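Local structure of nitrite oxidoreductase subunit A (Kuenenia stuttgartiensis, 7B04) at residues Thr62-Cys67 with Arg76-Val81; Leu967-Gly972 with Val1103-Ala1108; Tyr974-Ala979 with Arg1000-Ala1005. The protein belongs to the molybdopterin oxidoreductase family and holds an iron/sulfur cluster, a molybdenum atom and two MD1 groups within one large subunit. One frame throughout, in Å; residues are numbered along the deposited sequence.

Interaction 1: residues Thr62-Cys67 with Arg76-Val81; sequences TFTYCC and RIRAFV. With SF4 (iron/sulfur cluster), chain C.
F63 and Y65 pair with A79 and I77 as the two hydrogen-bonded pairs of an antiparallel hairpin whose strands run at 148° to each other. F63 and A79 exchange both backbone bonds, F63 N to A79 O at 3.1 Å and A79 N to F63 O at 3.0 Å; Y65 and I77 do the same two residues along.

Apolar contacts fill the side of the sheet that carries these four residues. Y65 holds CG between its backbone N and carbonyl carbon (chi1 66°), and the ring lies over I77, whose CB sits above one face, 4.0 Å from the ring centroid in a CH-pi contact. The F63 ring is used differently: A79 CB lies over one face, displaced toward the rim, while V81 CG2 meets the edge in the ring plane, 3.6 Å from F63 CD1. V89 of strand 85-91 adds to the packing on I77 and A79.

Polar contacts occupy the side bearing T62, T64, R76 and R78. T62 OG1 donates to A79 O from above the carbonyl plane; A79 O thus takes T62 OG1 as well as F63 N. T62 OG1 in turn accepts from R78 NH1 at 3.3 Å, nearly in the guanidinium plane and fairly straight (163°). N92 OD1 accepts from R78 NE. The R76 chain, bent at chi2, lays CD near T64 CG2, and its NH2 is hydrogen-bonded to I719 O.

The cluster is reached at C67. C67 SG binds iron FE2 of SF4 at 2.3 Å, and I77 CD1 approaches both C67 CB (4.0 Å) and sulfur S1 of the cluster (3.6 Å). A cysteine ligand next to a beta hairpin, with a hydrophobic side chain lining the cluster, is in keeping with the N-terminal iron/sulfur site of molybdopterin oxidoreductases.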
ATOM      1  N   THR B  62      14.171  10.420  19.341  1.00 33.32           N
ATOM      2  CA  THR B  62      13.606   9.297  18.623  1.00 24.66           C
ATOM      3  C   THR B  62      12.765   8.533  19.633  1.00 30.10           C
ATOM      4  O   THR B  62      13.072   8.522  20.828  1.00 33.82           O
ATOM      5  CB  THR B  62      14.734   8.442  18.013  1.00 22.44           C
ATOM      6  OG1 THR B  62      14.179   7.369  17.236  1.00 41.08           O
ATOM      7  CG2 THR B  62      15.655   7.890  19.096  1.00 17.83           C
ATOM      8  N   PHE B  63      11.674   7.944  19.169  1.00 25.95           N
ATOM      9  CA  PHE B  63      10.813   7.171  20.047  1.00 22.08           C
ATOM     10  C   PHE B  63      10.269   5.979  19.281  1.00 28.29           C
ATOM     11  O   PHE B  63      10.410   5.875  18.058  1.00 31.83           O
ATOM     12  CB  PHE B  63       9.717   8.066  20.680  1.00 24.61           C
ATOM     13  CG  PHE B  63       8.516   8.340  19.811  1.00 25.89           C
ATOM     14  CD1 PHE B  63       8.369   9.569  19.186  1.00 28.10           C
ATOM     15  CD2 PHE B  63       7.493   7.419  19.697  1.00 28.76           C
ATOM     16  CE1 PHE B  63       7.246   9.843  18.414  1.00 24.29           C
ATOM     17  CE2 PHE B  63       6.375   7.688  18.928  1.00 32.21           C
ATOM     18  CZ  PHE B  63       6.251   8.903  18.288  1.00 26.59           C
ATOM     19  N   THR B  64       9.695   5.047  20.034  1.00 30.03           N
ATOM     20  CA  THR B  64       9.276   3.761  19.500  1.00 24.11           C
ATOM     21  C   THR B  64       7.831   3.430  19.855  1.00 24.54           C
ATOM     22  O   THR B  64       7.430   3.555  21.014  1.00 34.26           O
ATOM     23  CB  THR B  64      10.225   2.683  20.038  1.00 32.48           C
ATOM     24  OG1 THR B  64      11.436   2.690  19.271  1.00 26.63           O
ATOM     25  CG2 THR B  64       9.601   1.329  19.984  1.00 35.56           C
ATOM     26  N   TYR B  65       7.056   2.995  18.860  1.00 20.64           N
ATOM     27  CA  TYR B  65       5.687   2.532  19.071  1.00 22.41           C
ATOM     28  C   TYR B  65       5.436   1.336  18.156  1.00 26.79           C
ATOM     29  O   TYR B  65       6.338   0.849  17.467  1.00 29.98           O
ATOM     30  CB  TYR B  65       4.653   3.643  18.836  1.00 25.42           C
ATOM     31  CG  TYR B  65       4.569   4.134  17.409  1.00 28.97           C
ATOM     32  CD1 TYR B  65       5.559   4.942  16.872  1.00 30.71           C
ATOM     33  CD2 TYR B  65       3.499   3.779  16.594  1.00 33.57           C
ATOM     34  CE1 TYR B  65       5.483   5.396  15.573  1.00 31.06           C
ATOM     35  CE2 TYR B  65       3.419   4.222  15.289  1.00 33.65           C
ATOM     36  CZ  TYR B  65       4.416   5.029  14.784  1.00 29.31           C
ATOM     37  OH  TYR B  65       4.347   5.481  13.487  1.00 35.60           O
ATOM     38  N   CYS B  66       4.192   0.863  18.151  1.00 25.47           N
ATOM     39  CA  CYS B  66       3.765  -0.261  17.328  1.00 31.37           C
ATOM     40  C   CYS B  66       2.596   0.184  16.460  1.00 35.19           C
ATOM     41  O   CYS B  66       1.579   0.658  16.978  1.00 32.13           O
ATOM     42  CB  CYS B  66       3.368  -1.457  18.197  1.00 34.38           C
ATOM     43  SG  CYS B  66       2.724  -2.882  17.283  1.00 35.50           S
ATOM     44  N   CYS B  67       2.746   0.042  15.143  1.00 34.37           N
ATOM     45  CA  CYS B  67       1.655   0.287  14.207  1.00 32.32           C
ATOM     46  C   CYS B  67       0.764  -0.948  14.157  1.00 28.23           C
ATOM     47  O   CYS B  67       1.239  -2.041  13.831  1.00 34.74           O
ATOM     48  CB  CYS B  67       2.218   0.615  12.825  1.00 27.01           C
ATOM     49  SG  CYS B  67       0.982   0.882  11.538  1.00 33.49           S
ATOM     50  N   ARG B  76       7.158  -2.995  14.749  1.00 40.10           N
ATOM     51  CA  ARG B  76       7.781  -2.176  15.777  1.00 33.00           C
ATOM     52  C   ARG B  76       8.475  -1.009  15.089  1.00 35.85           C
ATOM     53  O   ARG B  76       9.310  -1.209  14.200  1.00 37.06           O
ATOM     54  CB  ARG B  76       8.767  -2.998  16.602  1.00 34.62           C
ATOM     55  CG  ARG B  76       9.548  -2.177  17.590  1.00 37.06           C
ATOM     56  CD  ARG B  76       8.623  -1.499  18.573  1.00 21.57           C
ATOM     57  NE  ARG B  76       8.046  -2.401  19.561  1.00 27.78           N
ATOM     58  CZ  ARG B  76       7.225  -2.006  20.528  1.00 31.21           C
ATOM     59  NH1 ARG B  76       6.895  -0.726  20.640  1.00 29.47           N
ATOM     60  NH2 ARG B  76       6.736  -2.888  21.389  1.00 40.80           N
ATOM     61  N   ILE B  77       8.130   0.203  15.506  1.00 37.96           N
ATOM     62  CA  ILE B  77       8.374   1.399  14.716  1.00 29.71           C
ATOM     63  C   ILE B  77       9.277   2.371  15.463  1.00 28.04           C
ATOM     64  O   ILE B  77       9.137   2.549  16.677  1.00 27.59           O
ATOM     65  CB  ILE B  77       7.014   2.047  14.397  1.00 31.12           C
ATOM     66  CG1 ILE B  77       6.111   1.040  13.678  1.00 34.13           C
ATOM     67  CG2 ILE B  77       7.197   3.273  13.604  1.00 28.27           C
ATOM     68  CD1 ILE B  77       6.116   1.156  12.189  1.00 27.98           C
ATOM     69  N   ARG B  78      10.195   3.010  14.731  1.00 30.48           N
ATOM     70  CA  ARG B  78      11.046   4.073  15.264  1.00 29.51           C
ATOM     71  C   ARG B  78      10.790   5.359  14.481  1.00 29.55           C
ATOM     72  O   ARG B  78      11.102   5.436  13.287  1.00 35.46           O
ATOM     73  CB  ARG B  78      12.525   3.692  15.203  1.00 30.06           C
ATOM     74  CG  ARG B  78      13.438   4.758  15.784  1.00 25.50           C
ATOM     75  CD  ARG B  78      14.881   4.292  15.886  1.00 31.17           C
ATOM     76  NE  ARG B  78      15.042   3.204  16.846  1.00 36.82           N
ATOM     77  CZ  ARG B  78      15.095   3.368  18.165  1.00 26.86           C
ATOM     78  NH1 ARG B  78      14.996   4.580  18.692  1.00 22.96           N
ATOM     79  NH2 ARG B  78      15.245   2.316  18.958  1.00 36.71           N
ATOM     80  N   ALA B  79      10.236   6.366  15.152  1.00 24.96           N
ATOM     81  CA  ALA B  79       9.913   7.648  14.544  1.00 33.71           C
ATOM     82  C   ALA B  79      10.907   8.713  14.999  1.00 27.99           C
ATOM     83  O   ALA B  79      11.395   8.679  16.132  1.00 20.95           O
ATOM     84  CB  ALA B  79       8.485   8.083  14.891  1.00 29.20           C
ATOM     85  N   PHE B  80      11.197   9.664  14.112  1.00 26.73           N
ATOM     86  CA  PHE B  80      12.126  10.752  14.400  1.00 27.41           C
ATOM     87  C   PHE B  80      11.342  12.028  14.669  1.00 21.49           C
ATOM     88  O   PHE B  80      10.429  12.374  13.912  1.00 25.18           O
ATOM     89  CB  PHE B  80      13.107  11.000  13.250  1.00 27.59           C
ATOM     90  CG  PHE B  80      13.812   9.771  12.759  1.00 25.81           C
ATOM     91  CD1 PHE B  80      13.224   8.950  11.816  1.00 32.88           C
ATOM     92  CD2 PHE B  80      15.075   9.447  13.230  1.00 27.56           C
ATOM     93  CE1 PHE B  80      13.874   7.826  11.358  1.00 38.12           C
ATOM     94  CE2 PHE B  80      15.730   8.321  12.778  1.00 25.90           C
ATOM     95  CZ  PHE B  80      15.128   7.509  11.840  1.00 32.17           C
ATOM     96  N   VAL B  81      11.703  12.724  15.744  1.00 17.56           N
ATOM     97  CA  VAL B  81      11.005  13.921  16.195  1.00 25.25           C
ATOM     98  C   VAL B  81      11.944  15.115  16.082  1.00 30.73           C
ATOM     99  O   VAL B  81      13.138  15.012  16.383  1.00 31.29           O
ATOM    100  CB  VAL B  81      10.499  13.747  17.641  1.00 23.55           C
ATOM    101  CG1 VAL B  81       9.950  15.046  18.185  1.00 28.07           C
ATOM    102  CG2 VAL B  81       9.437  12.668  17.698  1.00 26.08           C
TER
HETATM  103 FE1  SF4 C5804       1.208  -2.547   8.701  1.00 38.13          FE
HETATM  104 FE2  SF4 C5804       2.188  -0.462  10.168  1.00 39.61          FE
HETATM  105 FE3  SF4 C5804       3.200  -0.981   7.679  1.00 46.25          FE
HETATM  106 FE4  SF4 C5804       3.735  -2.685   9.744  1.00 47.32          FE
HETATM  107  S1  SF4 C5804       4.375  -0.507   9.565  1.00 49.53           S
HETATM  108  S2  SF4 C5804       3.095  -3.256   7.631  1.00 25.16           S
HETATM  109  S3  SF4 C5804       1.782  -2.581  10.908  1.00 35.61           S
HETATM  110  S4  SF4 C5804       1.069  -0.337   8.185  1.00 22.93           S

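Interaction 2: residues Leu967-Gly972 with Val1103-Ala1108; sequences LGIEDG and VKITKA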
ATOM      1  N   LEU B 967     -18.332  -2.508 -25.037  1.00 39.87           N
ATOM      2  CA  LEU B 967     -19.360  -1.644 -24.474  1.00 39.94           C
ATOM      3  C   LEU B 967     -19.103  -0.170 -24.769  1.00 38.91           C
ATOM      4  O   LEU B 967     -19.704   0.702 -24.132  1.00 40.92           O
ATOM      5  CB  LEU B 967     -19.490  -1.891 -22.972  1.00 37.88           C
ATOM      6  CG  LEU B 967     -20.076  -3.275 -22.676  1.00 51.65           C
ATOM      7  CD1 LEU B 967     -19.025  -4.248 -22.181  1.00 45.68           C
ATOM      8  CD2 LEU B 967     -21.214  -3.190 -21.695  1.00 50.90           C
ATOM      9  N   GLY B 968     -18.229   0.124 -25.727  1.00 42.35           N
ATOM     10  CA  GLY B 968     -17.934   1.503 -26.082  1.00 51.22           C
ATOM     11  C   GLY B 968     -17.261   2.296 -24.985  1.00 48.53           C
ATOM     12  O   GLY B 968     -17.515   3.501 -24.849  1.00 44.43           O
ATOM     13  N   ILE B 969     -16.404   1.655 -24.198  1.00 41.58           N
ATOM     14  CA  ILE B 969     -15.735   2.297 -23.075  1.00 37.79           C
ATOM     15  C   ILE B 969     -14.254   2.383 -23.402  1.00 41.27           C
ATOM     16  O   ILE B 969     -13.612   1.363 -23.687  1.00 43.82           O
ATOM     17  CB  ILE B 969     -15.963   1.524 -21.768  1.00 41.69           C
ATOM     18  CG1 ILE B 969     -17.446   1.538 -21.393  1.00 48.90           C
ATOM     19  CG2 ILE B 969     -15.106   2.098 -20.650  1.00 39.87           C
ATOM     20  CD1 ILE B 969     -17.819   0.539 -20.321  1.00 37.96           C
ATOM     21  N   GLU B 970     -13.709   3.592 -23.357  1.00 42.86           N
ATOM     22  CA  GLU B 970     -12.285   3.798 -23.547  1.00 44.36           C
ATOM     23  C   GLU B 970     -11.612   3.929 -22.186  1.00 43.81           C
ATOM     24  O   GLU B 970     -12.244   4.333 -21.208  1.00 41.55           O
ATOM     25  CB  GLU B 970     -12.035   5.045 -24.387  1.00 42.65           C
ATOM     26  CG  GLU B 970     -10.607   5.227 -24.817  1.00 40.58           C
ATOM     27  CD  GLU B 970     -10.152   4.212 -25.833  1.00 52.44           C
ATOM     28  OE1 GLU B 970     -11.000   3.701 -26.593  1.00 65.75           O
ATOM     29  OE2 GLU B 970      -8.939   3.935 -25.876  1.00 55.87           O
ATOM     30  N   ASP B 971     -10.325   3.567 -22.126  1.00 37.60           N
ATOM     31  CA  ASP B 971      -9.583   3.639 -20.869  1.00 39.70           C
ATOM     32  C   ASP B 971      -9.600   5.059 -20.318  1.00 37.15           C
ATOM     33  O   ASP B 971      -9.222   6.014 -21.003  1.00 37.71           O
ATOM     34  CB  ASP B 971      -8.141   3.150 -21.035  1.00 39.72           C
ATOM     35  CG  ASP B 971      -7.339   3.221 -19.714  1.00 37.21           C
ATOM     36  OD1 ASP B 971      -6.174   2.763 -19.706  1.00 33.42           O
ATOM     37  OD2 ASP B 971      -7.857   3.713 -18.684  1.00 43.09           O
ATOM     38  N   GLY B 972     -10.001   5.179 -19.055  1.00 34.11           N
ATOM     39  CA  GLY B 972     -10.092   6.447 -18.365  1.00 30.60           C
ATOM     40  C   GLY B 972     -11.480   7.024 -18.305  1.00 34.59           C
ATOM     41  O   GLY B 972     -11.678   8.033 -17.625  1.00 39.94           O
ATOM     42  N   VAL B1103     -21.728  -8.247 -12.063  1.00 42.54           N
ATOM     43  CA  VAL B1103     -22.016  -6.806 -12.292  1.00 42.15           C
ATOM     44  C   VAL B1103     -22.262  -6.524 -13.766  1.00 42.39           C
ATOM     45  O   VAL B1103     -21.834  -7.294 -14.574  1.00 42.08           O
ATOM     46  CB  VAL B1103     -20.790  -6.016 -11.794  1.00 37.85           C
ATOM     47  CG1 VAL B1103     -21.060  -4.556 -11.564  1.00 47.27           C
ATOM     48  CG2 VAL B1103     -20.253  -6.604 -10.520  1.00 40.50           C
ATOM     49  N   LYS B1104     -22.964  -5.430 -14.036  1.00 42.65           N
ATOM     50  CA  LYS B1104     -23.208  -4.872 -15.382  1.00 45.42           C
ATOM     51  C   LYS B1104     -22.406  -3.571 -15.473  1.00 47.59           C
ATOM     52  O   LYS B1104     -22.419  -2.816 -14.523  1.00 37.53           O
ATOM     53  CB  LYS B1104     -24.683  -4.543 -15.576  1.00 38.02           C
ATOM     54  CG  LYS B1104     -25.079  -4.282 -17.011  1.00 40.86           C
ATOM     55  CD  LYS B1104     -26.558  -4.201 -17.236  1.00 51.37           C
ATOM     56  CE  LYS B1104     -27.172  -2.950 -16.659  1.00 55.45           C
ATOM     57  NZ  LYS B1104     -28.600  -2.831 -17.023  1.00 53.40           N
ATOM     58  N   ILE B1105     -21.684  -3.374 -16.567  1.00 49.92           N
ATOM     59  CA  ILE B1105     -20.868  -2.149 -16.771  1.00 43.16           C
ATOM     60  C   ILE B1105     -21.426  -1.405 -17.972  1.00 44.24           C
ATOM     61  O   ILE B1105     -21.683  -2.028 -18.976  1.00 49.69           O
ATOM     62  CB  ILE B1105     -19.401  -2.523 -17.020  1.00 44.45           C
ATOM     63  CG1 ILE B1105     -18.992  -3.754 -16.225  1.00 43.13           C
ATOM     64  CG2 ILE B1105     -18.494  -1.364 -16.697  1.00 36.32           C
ATOM     65  CD1 ILE B1105     -18.528  -3.415 -14.856  1.00 35.77           C
ATOM     66  N   THR B1106     -21.642  -0.117 -17.816  1.00 35.71           N
ATOM     67  CA  THR B1106     -22.096   0.767 -18.881  1.00 40.01           C
ATOM     68  C   THR B1106     -21.350   2.086 -18.755  1.00 40.86           C
ATOM     69  O   THR B1106     -21.084   2.554 -17.644  1.00 42.76           O
ATOM     70  CB  THR B1106     -23.617   1.022 -18.868  1.00 43.91           C
ATOM     71  OG1 THR B1106     -23.917   2.121 -18.002  1.00 51.45           O
ATOM     72  CG2 THR B1106     -24.406  -0.215 -18.443  1.00 49.10           C
ATOM     73  N   LYS B1107     -21.018   2.673 -19.901  1.00 40.40           N
ATOM     74  CA  LYS B1107     -20.304   3.943 -19.929  1.00 39.18           C
ATOM     75  C   LYS B1107     -21.128   5.061 -19.298  1.00 37.74           C
ATOM     76  O   LYS B1107     -22.348   5.132 -19.466  1.00 44.25           O
ATOM     77  CB  LYS B1107     -19.950   4.309 -21.371  1.00 32.22           C
ATOM     78  CG  LYS B1107     -19.297   5.674 -21.529  1.00 32.57           C
ATOM     79  CD  LYS B1107     -19.088   6.026 -22.993  1.00 44.75           C
ATOM     80  CE  LYS B1107     -18.533   7.433 -23.151  1.00 46.75           C
ATOM     81  NZ  LYS B1107     -18.372   7.816 -24.582  1.00 47.41           N
ATOM     82  N   ALA B1108     -20.444   5.931 -18.556  1.00 31.40           N
ATOM     83  CA  ALA B1108     -21.061   7.034 -17.833  1.00 31.84           C
ATOM     84  C   ALA B1108     -20.676   8.398 -18.385  1.00 39.40           C
ATOM     85  O   ALA B1108     -21.554   9.218 -18.675  1.00 47.08           O
ATOM     86  CB  ALA B1108     -20.691   6.951 -16.349  1.00 38.34           C
TER
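I969 and L967, in the loop between helix 961-966 and strand 974-978, pack against I1105 and K1107 of strand 1102-1109 in a small, partly buried van der Waals contact without a hydrogen bond between the two segments. I969 is the main apolar element. Its CG1 lies anti to the carbonyl carbon (chi1 -64°) and approaches K1107 CB at 3.7 Å, the two side chains sliding past each other in opposite directions. At the tip of the same chain, I969 CD1 comes to 4.1 Å from I1105 CG2, those side chains crossing at about a right angle. V975 and A1005 also touch I969, so this side chain also rests on strands 974-978 and 1001-1007.

L967 takes a more peripheral place: its CD2 methyl lies against the backbone carbonyl of I1105. On the more exposed side K1107 stretches out fully extended, and its CD passes G968 O at 3.5 Å. The contact there is with the aliphatic stem; K1107 NZ is hydrogen-bonded to N1110 OD1. The loop is tied to the sheet by a further hydrogen bond, between Y1007 OH and I969 O.

G968, with a positive phi of 65°, is the C-prime residue of a Schellman motif that closes helix 961-966. The reversal lets the chain leave the helix and lay I969 on the sheet: a Schellman-terminated helix followed by a hydrophobic residue packed on a neighbouring beta strand.

Interaction 3: residues Tyr974-Ala979 with Arg1000-Ala1005; sequences YVYVDA and RLMLRA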
ATOM      1  N   TYR B 974     -15.462   7.277 -17.187  1.00 36.14           N
ATOM      2  CA  TYR B 974     -16.291   6.942 -16.039  1.00 35.51           C
ATOM      3  C   TYR B 974     -17.354   5.927 -16.456  1.00 36.02           C
ATOM      4  O   TYR B 974     -17.914   6.016 -17.552  1.00 44.63           O
ATOM      5  CB  TYR B 974     -16.944   8.205 -15.476  1.00 35.82           C
ATOM      6  CG  TYR B 974     -15.998   9.111 -14.710  1.00 43.51           C
ATOM      7  CD1 TYR B 974     -15.698   8.860 -13.378  1.00 44.39           C
ATOM      8  CD2 TYR B 974     -15.414  10.219 -15.314  1.00 37.43           C
ATOM      9  CE1 TYR B 974     -14.841   9.682 -12.670  1.00 44.19           C
ATOM     10  CE2 TYR B 974     -14.554  11.046 -14.613  1.00 40.58           C
ATOM     11  CZ  TYR B 974     -14.271  10.772 -13.291  1.00 45.72           C
ATOM     12  OH  TYR B 974     -13.417  11.590 -12.587  1.00 38.00           O
ATOM     13  N   VAL B 975     -17.605   4.945 -15.585  1.00 33.48           N
ATOM     14  CA  VAL B 975     -18.506   3.833 -15.869  1.00 32.75           C
ATOM     15  C   VAL B 975     -19.417   3.592 -14.665  1.00 38.04           C
ATOM     16  O   VAL B 975     -19.000   3.736 -13.508  1.00 43.54           O
ATOM     17  CB  VAL B 975     -17.716   2.557 -16.243  1.00 30.84           C
ATOM     18  CG1 VAL B 975     -16.954   2.759 -17.561  1.00 32.44           C
ATOM     19  CG2 VAL B 975     -16.736   2.192 -15.140  1.00 34.18           C
ATOM     20  N   TYR B 976     -20.611   3.123 -14.927  1.00 38.57           N
ATOM     21  CA  TYR B 976     -21.493   2.780 -13.804  1.00 36.94           C
ATOM     22  C   TYR B 976     -21.286   1.299 -13.520  1.00 41.15           C
ATOM     23  O   TYR B 976     -21.035   0.577 -14.453  1.00 49.19           O
ATOM     24  CB  TYR B 976     -22.928   3.085 -14.205  1.00 38.28           C
ATOM     25  CG  TYR B 976     -23.329   4.534 -14.154  1.00 39.41           C
ATOM     26  CD1 TYR B 976     -23.495   5.187 -12.955  1.00 32.45           C
ATOM     27  CD2 TYR B 976     -23.598   5.234 -15.308  1.00 37.51           C
ATOM     28  CE1 TYR B 976     -23.889   6.508 -12.908  1.00 35.29           C
ATOM     29  CE2 TYR B 976     -24.002   6.552 -15.279  1.00 35.69           C
ATOM     30  CZ  TYR B 976     -24.149   7.192 -14.073  1.00 37.77           C
ATOM     31  OH  TYR B 976     -24.546   8.489 -14.036  1.00 38.06           O
ATOM     32  N   VAL B 977     -21.255   0.902 -12.252  1.00 39.44           N
ATOM     33  CA  VAL B 977     -21.162  -0.543 -11.909  1.00 48.33           C
ATOM     34  C   VAL B 977     -22.500  -0.889 -11.289  1.00 43.95           C
ATOM     35  O   VAL B 977     -22.709  -0.544 -10.143  1.00 43.12           O
ATOM     36  CB  VAL B 977     -20.032  -0.831 -10.916  1.00 46.14           C
ATOM     37  CG1 VAL B 977     -19.054  -1.854 -11.455  1.00 48.97           C
ATOM     38  CG2 VAL B 977     -19.328   0.443 -10.507  1.00 47.08           C
ATOM     39  N   ASP B 978     -23.315  -1.643 -12.007  1.00 46.09           N
ATOM     40  CA  ASP B 978     -24.683  -1.925 -11.535  1.00 43.25           C
ATOM     41  C   ASP B 978     -24.817  -3.423 -11.301  1.00 47.93           C
ATOM     42  O   ASP B 978     -24.239  -4.189 -12.047  1.00 48.03           O
ATOM     43  CB  ASP B 978     -25.704  -1.350 -12.510  1.00 39.23           C
ATOM     44  CG  ASP B 978     -25.811   0.158 -12.455  1.00 44.80           C
ATOM     45  OD1 ASP B 978     -25.652   0.790 -13.492  1.00 44.40           O
ATOM     46  OD2 ASP B 978     -26.059   0.681 -11.384  1.00 42.90           O
ATOM     47  N   ALA B 979     -25.515  -3.794 -10.241  1.00 44.50           N
ATOM     48  CA  ALA B 979     -25.734  -5.195  -9.909  1.00 44.59           C
ATOM     49  C   ALA B 979     -27.243  -5.421  -9.903  1.00 39.01           C
ATOM     50  O   ALA B 979     -28.014  -4.524 -10.268  1.00 43.48           O
ATOM     51  CB  ALA B 979     -25.090  -5.570  -8.572  1.00 44.48           C
ATOM     52  N   ARG B1000     -25.774   4.776  -6.345  1.00 35.25           N
ATOM     53  CA  ARG B1000     -25.284   4.177  -7.595  1.00 38.56           C
ATOM     54  C   ARG B1000     -23.815   4.537  -7.830  1.00 40.59           C
ATOM     55  O   ARG B1000     -23.444   5.718  -7.782  1.00 46.92           O
ATOM     56  CB  ARG B1000     -26.125   4.641  -8.770  1.00 34.88           C
ATOM     57  CG  ARG B1000     -26.114   3.646  -9.903  1.00 40.67           C
ATOM     58  CD  ARG B1000     -26.563   4.253 -11.220  1.00 38.85           C
ATOM     59  NE  ARG B1000     -26.305   3.351 -12.341  1.00 38.19           N
ATOM     60  CZ  ARG B1000     -26.558   3.640 -13.615  1.00 33.48           C
ATOM     61  NH1 ARG B1000     -27.087   4.814 -13.952  1.00 27.21           N
ATOM     62  NH2 ARG B1000     -26.286   2.749 -14.558  1.00 32.34           N
ATOM     63  N   LEU B1001     -22.977   3.521  -8.091  1.00 29.36           N
ATOM     64  CA  LEU B1001     -21.529   3.721  -8.179  1.00 34.05           C
ATOM     65  C   LEU B1001     -21.132   4.102  -9.606  1.00 36.20           C
ATOM     66  O   LEU B1001     -21.518   3.437 -10.577  1.00 35.53           O
ATOM     67  CB  LEU B1001     -20.741   2.501  -7.665  1.00 40.66           C
ATOM     68  CG  LEU B1001     -19.231   2.422  -7.970  1.00 39.18           C
ATOM     69  CD1 LEU B1001     -18.523   3.606  -7.310  1.00 34.02           C
ATOM     70  CD2 LEU B1001     -18.573   1.098  -7.459  1.00 33.70           C
ATOM     71  N   MET B1002     -20.314   5.146  -9.708  1.00 37.81           N
ATOM     72  CA  MET B1002     -19.772   5.685 -10.951  1.00 39.99           C
ATOM     73  C   MET B1002     -18.302   5.975 -10.699  1.00 36.18           C
ATOM     74  O   MET B1002     -17.969   6.928  -9.985  1.00 43.97           O
ATOM     75  CB  MET B1002     -20.482   6.962 -11.385  1.00 42.52           C
ATOM     76  CG  MET B1002     -20.081   7.395 -12.778  1.00 34.42           C
ATOM     77  SD  MET B1002     -21.028   8.778 -13.439  1.00 61.44           S
ATOM     78  CE  MET B1002     -20.419  10.076 -12.378  1.00 29.16           C
ATOM     79  N   LEU B1003     -17.440   5.091 -11.186  1.00 31.95           N
ATOM     80  CA  LEU B1003     -16.001   5.254 -11.076  1.00 35.53           C
ATOM     81  C   LEU B1003     -15.358   5.150 -12.455  1.00 39.70           C
ATOM     82  O   LEU B1003     -15.990   4.759 -13.442  1.00 37.94           O
ATOM     83  CB  LEU B1003     -15.428   4.234 -10.093  1.00 28.46           C
ATOM     84  CG  LEU B1003     -15.155   2.817 -10.590  1.00 38.56           C
ATOM     85  CD1 LEU B1003     -14.508   2.046  -9.457  1.00 37.07           C
ATOM     86  CD2 LEU B1003     -16.415   2.113 -11.082  1.00 45.27           C
ATOM     87  N   ARG B1004     -14.073   5.491 -12.497  1.00 44.73           N
ATOM     88  CA  ARG B1004     -13.286   5.419 -13.719  1.00 39.90           C
ATOM     89  C   ARG B1004     -12.877   3.989 -14.037  1.00 34.95           C
ATOM     90  O   ARG B1004     -12.645   3.171 -13.143  1.00 38.44           O
ATOM     91  CB  ARG B1004     -12.028   6.278 -13.602  1.00 35.74           C
ATOM     92  CG  ARG B1004     -12.243   7.761 -13.828  1.00 38.59           C
ATOM     93  CD  ARG B1004     -10.902   8.463 -13.896  1.00 37.20           C
ATOM     94  NE  ARG B1004     -10.990   9.916 -14.015  1.00 39.67           N
ATOM     95  CZ  ARG B1004     -11.023  10.580 -15.166  1.00 41.42           C
ATOM     96  NH1 ARG B1004     -10.997   9.923 -16.318  1.00 41.85           N
ATOM     97  NH2 ARG B1004     -11.088  11.905 -15.166  1.00 40.97           N
ATOM     98  N   ALA B1005     -12.760   3.706 -15.331  1.00 34.30           N
ATOM     99  CA  ALA B1005     -12.341   2.410 -15.834  1.00 38.22           C
ATOM    100  C   ALA B1005     -10.866   2.453 -16.210  1.00 37.71           C
ATOM    101  O   ALA B1005     -10.355   3.473 -16.678  1.00 37.61           O
ATOM    102  CB  ALA B1005     -13.174   1.999 -17.050  1.00 39.88           C
TER
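Y976 of this antiparallel strand pair is sandwiched between R1000 and M1002. The R1000 guanidinium lies flat on one ring face, with planes 7° apart and CZ 3.6 Å from the Y976 centroid, a stacked cation-pi contact. M1002 CG lies over the opposite face, offset toward the rim; M1002 SD comes obliquely to 3.6 Å from Y976 CZ in a Met-aromatic contact.

Charge pairing joins D978 to the same arginine. R1000 is extended from CG to NE, and NE donates to the syn lone pair of D978 OD2 at 2.8 Å (151°). The carboxylate and guanidinium are nearly coplanar; the much shorter NH2 to OD1 approach is doubtful in detail. D978 thus pairs with R1000 while the guanidinium face rests on Y976.

At the other end, R1004 CG sits over the Y974 ring, 3.6 Å from its centroid in a CH-pi contact. E954 binds both polar ends, by a salt bridge to R1004 NE and a hydrogen bond to Y974 OH.

Backbone bonds hold the strands together, V975 N to L1003 O at 2.7 Å and its return bond. Apolar V975, V977, L1001 and L1003 occupy the other side of the sheet, where V977 CG2 reaches L1003 CD2 (3.4 Å). R1000 follows helix 994-999, I957 of strand 956-959 packs on V975, V977 and L1003, M1018 of strand 1015-1018 touches both leucines, and strand 1102-1109 flanks strand 974-978.

Interaction 1 comes first along the chain and stands apart, its centre about 45 Å from that of interaction 2 and about 41 Å from that of interaction 3. It belongs to the antiparallel sheet of strands 61-66, 76-82 and 85-91 beside the iron/sulfur cluster. Interactions 2 and 3 are neighbours, with centres about 8 Å apart, and interaction 3 is nested inside the loop closed by interaction 2. Strands 974-978 and 1102-1109 adjoin in one six-stranded mixed sheet, where K1104 N probably bonds to D978 O. That sheet is consistent with the family's C-terminal double-psi barrel; the C67 and L1001 side chains lie about 8 and 9 Å from a bound MD1, so both parts come near MD1.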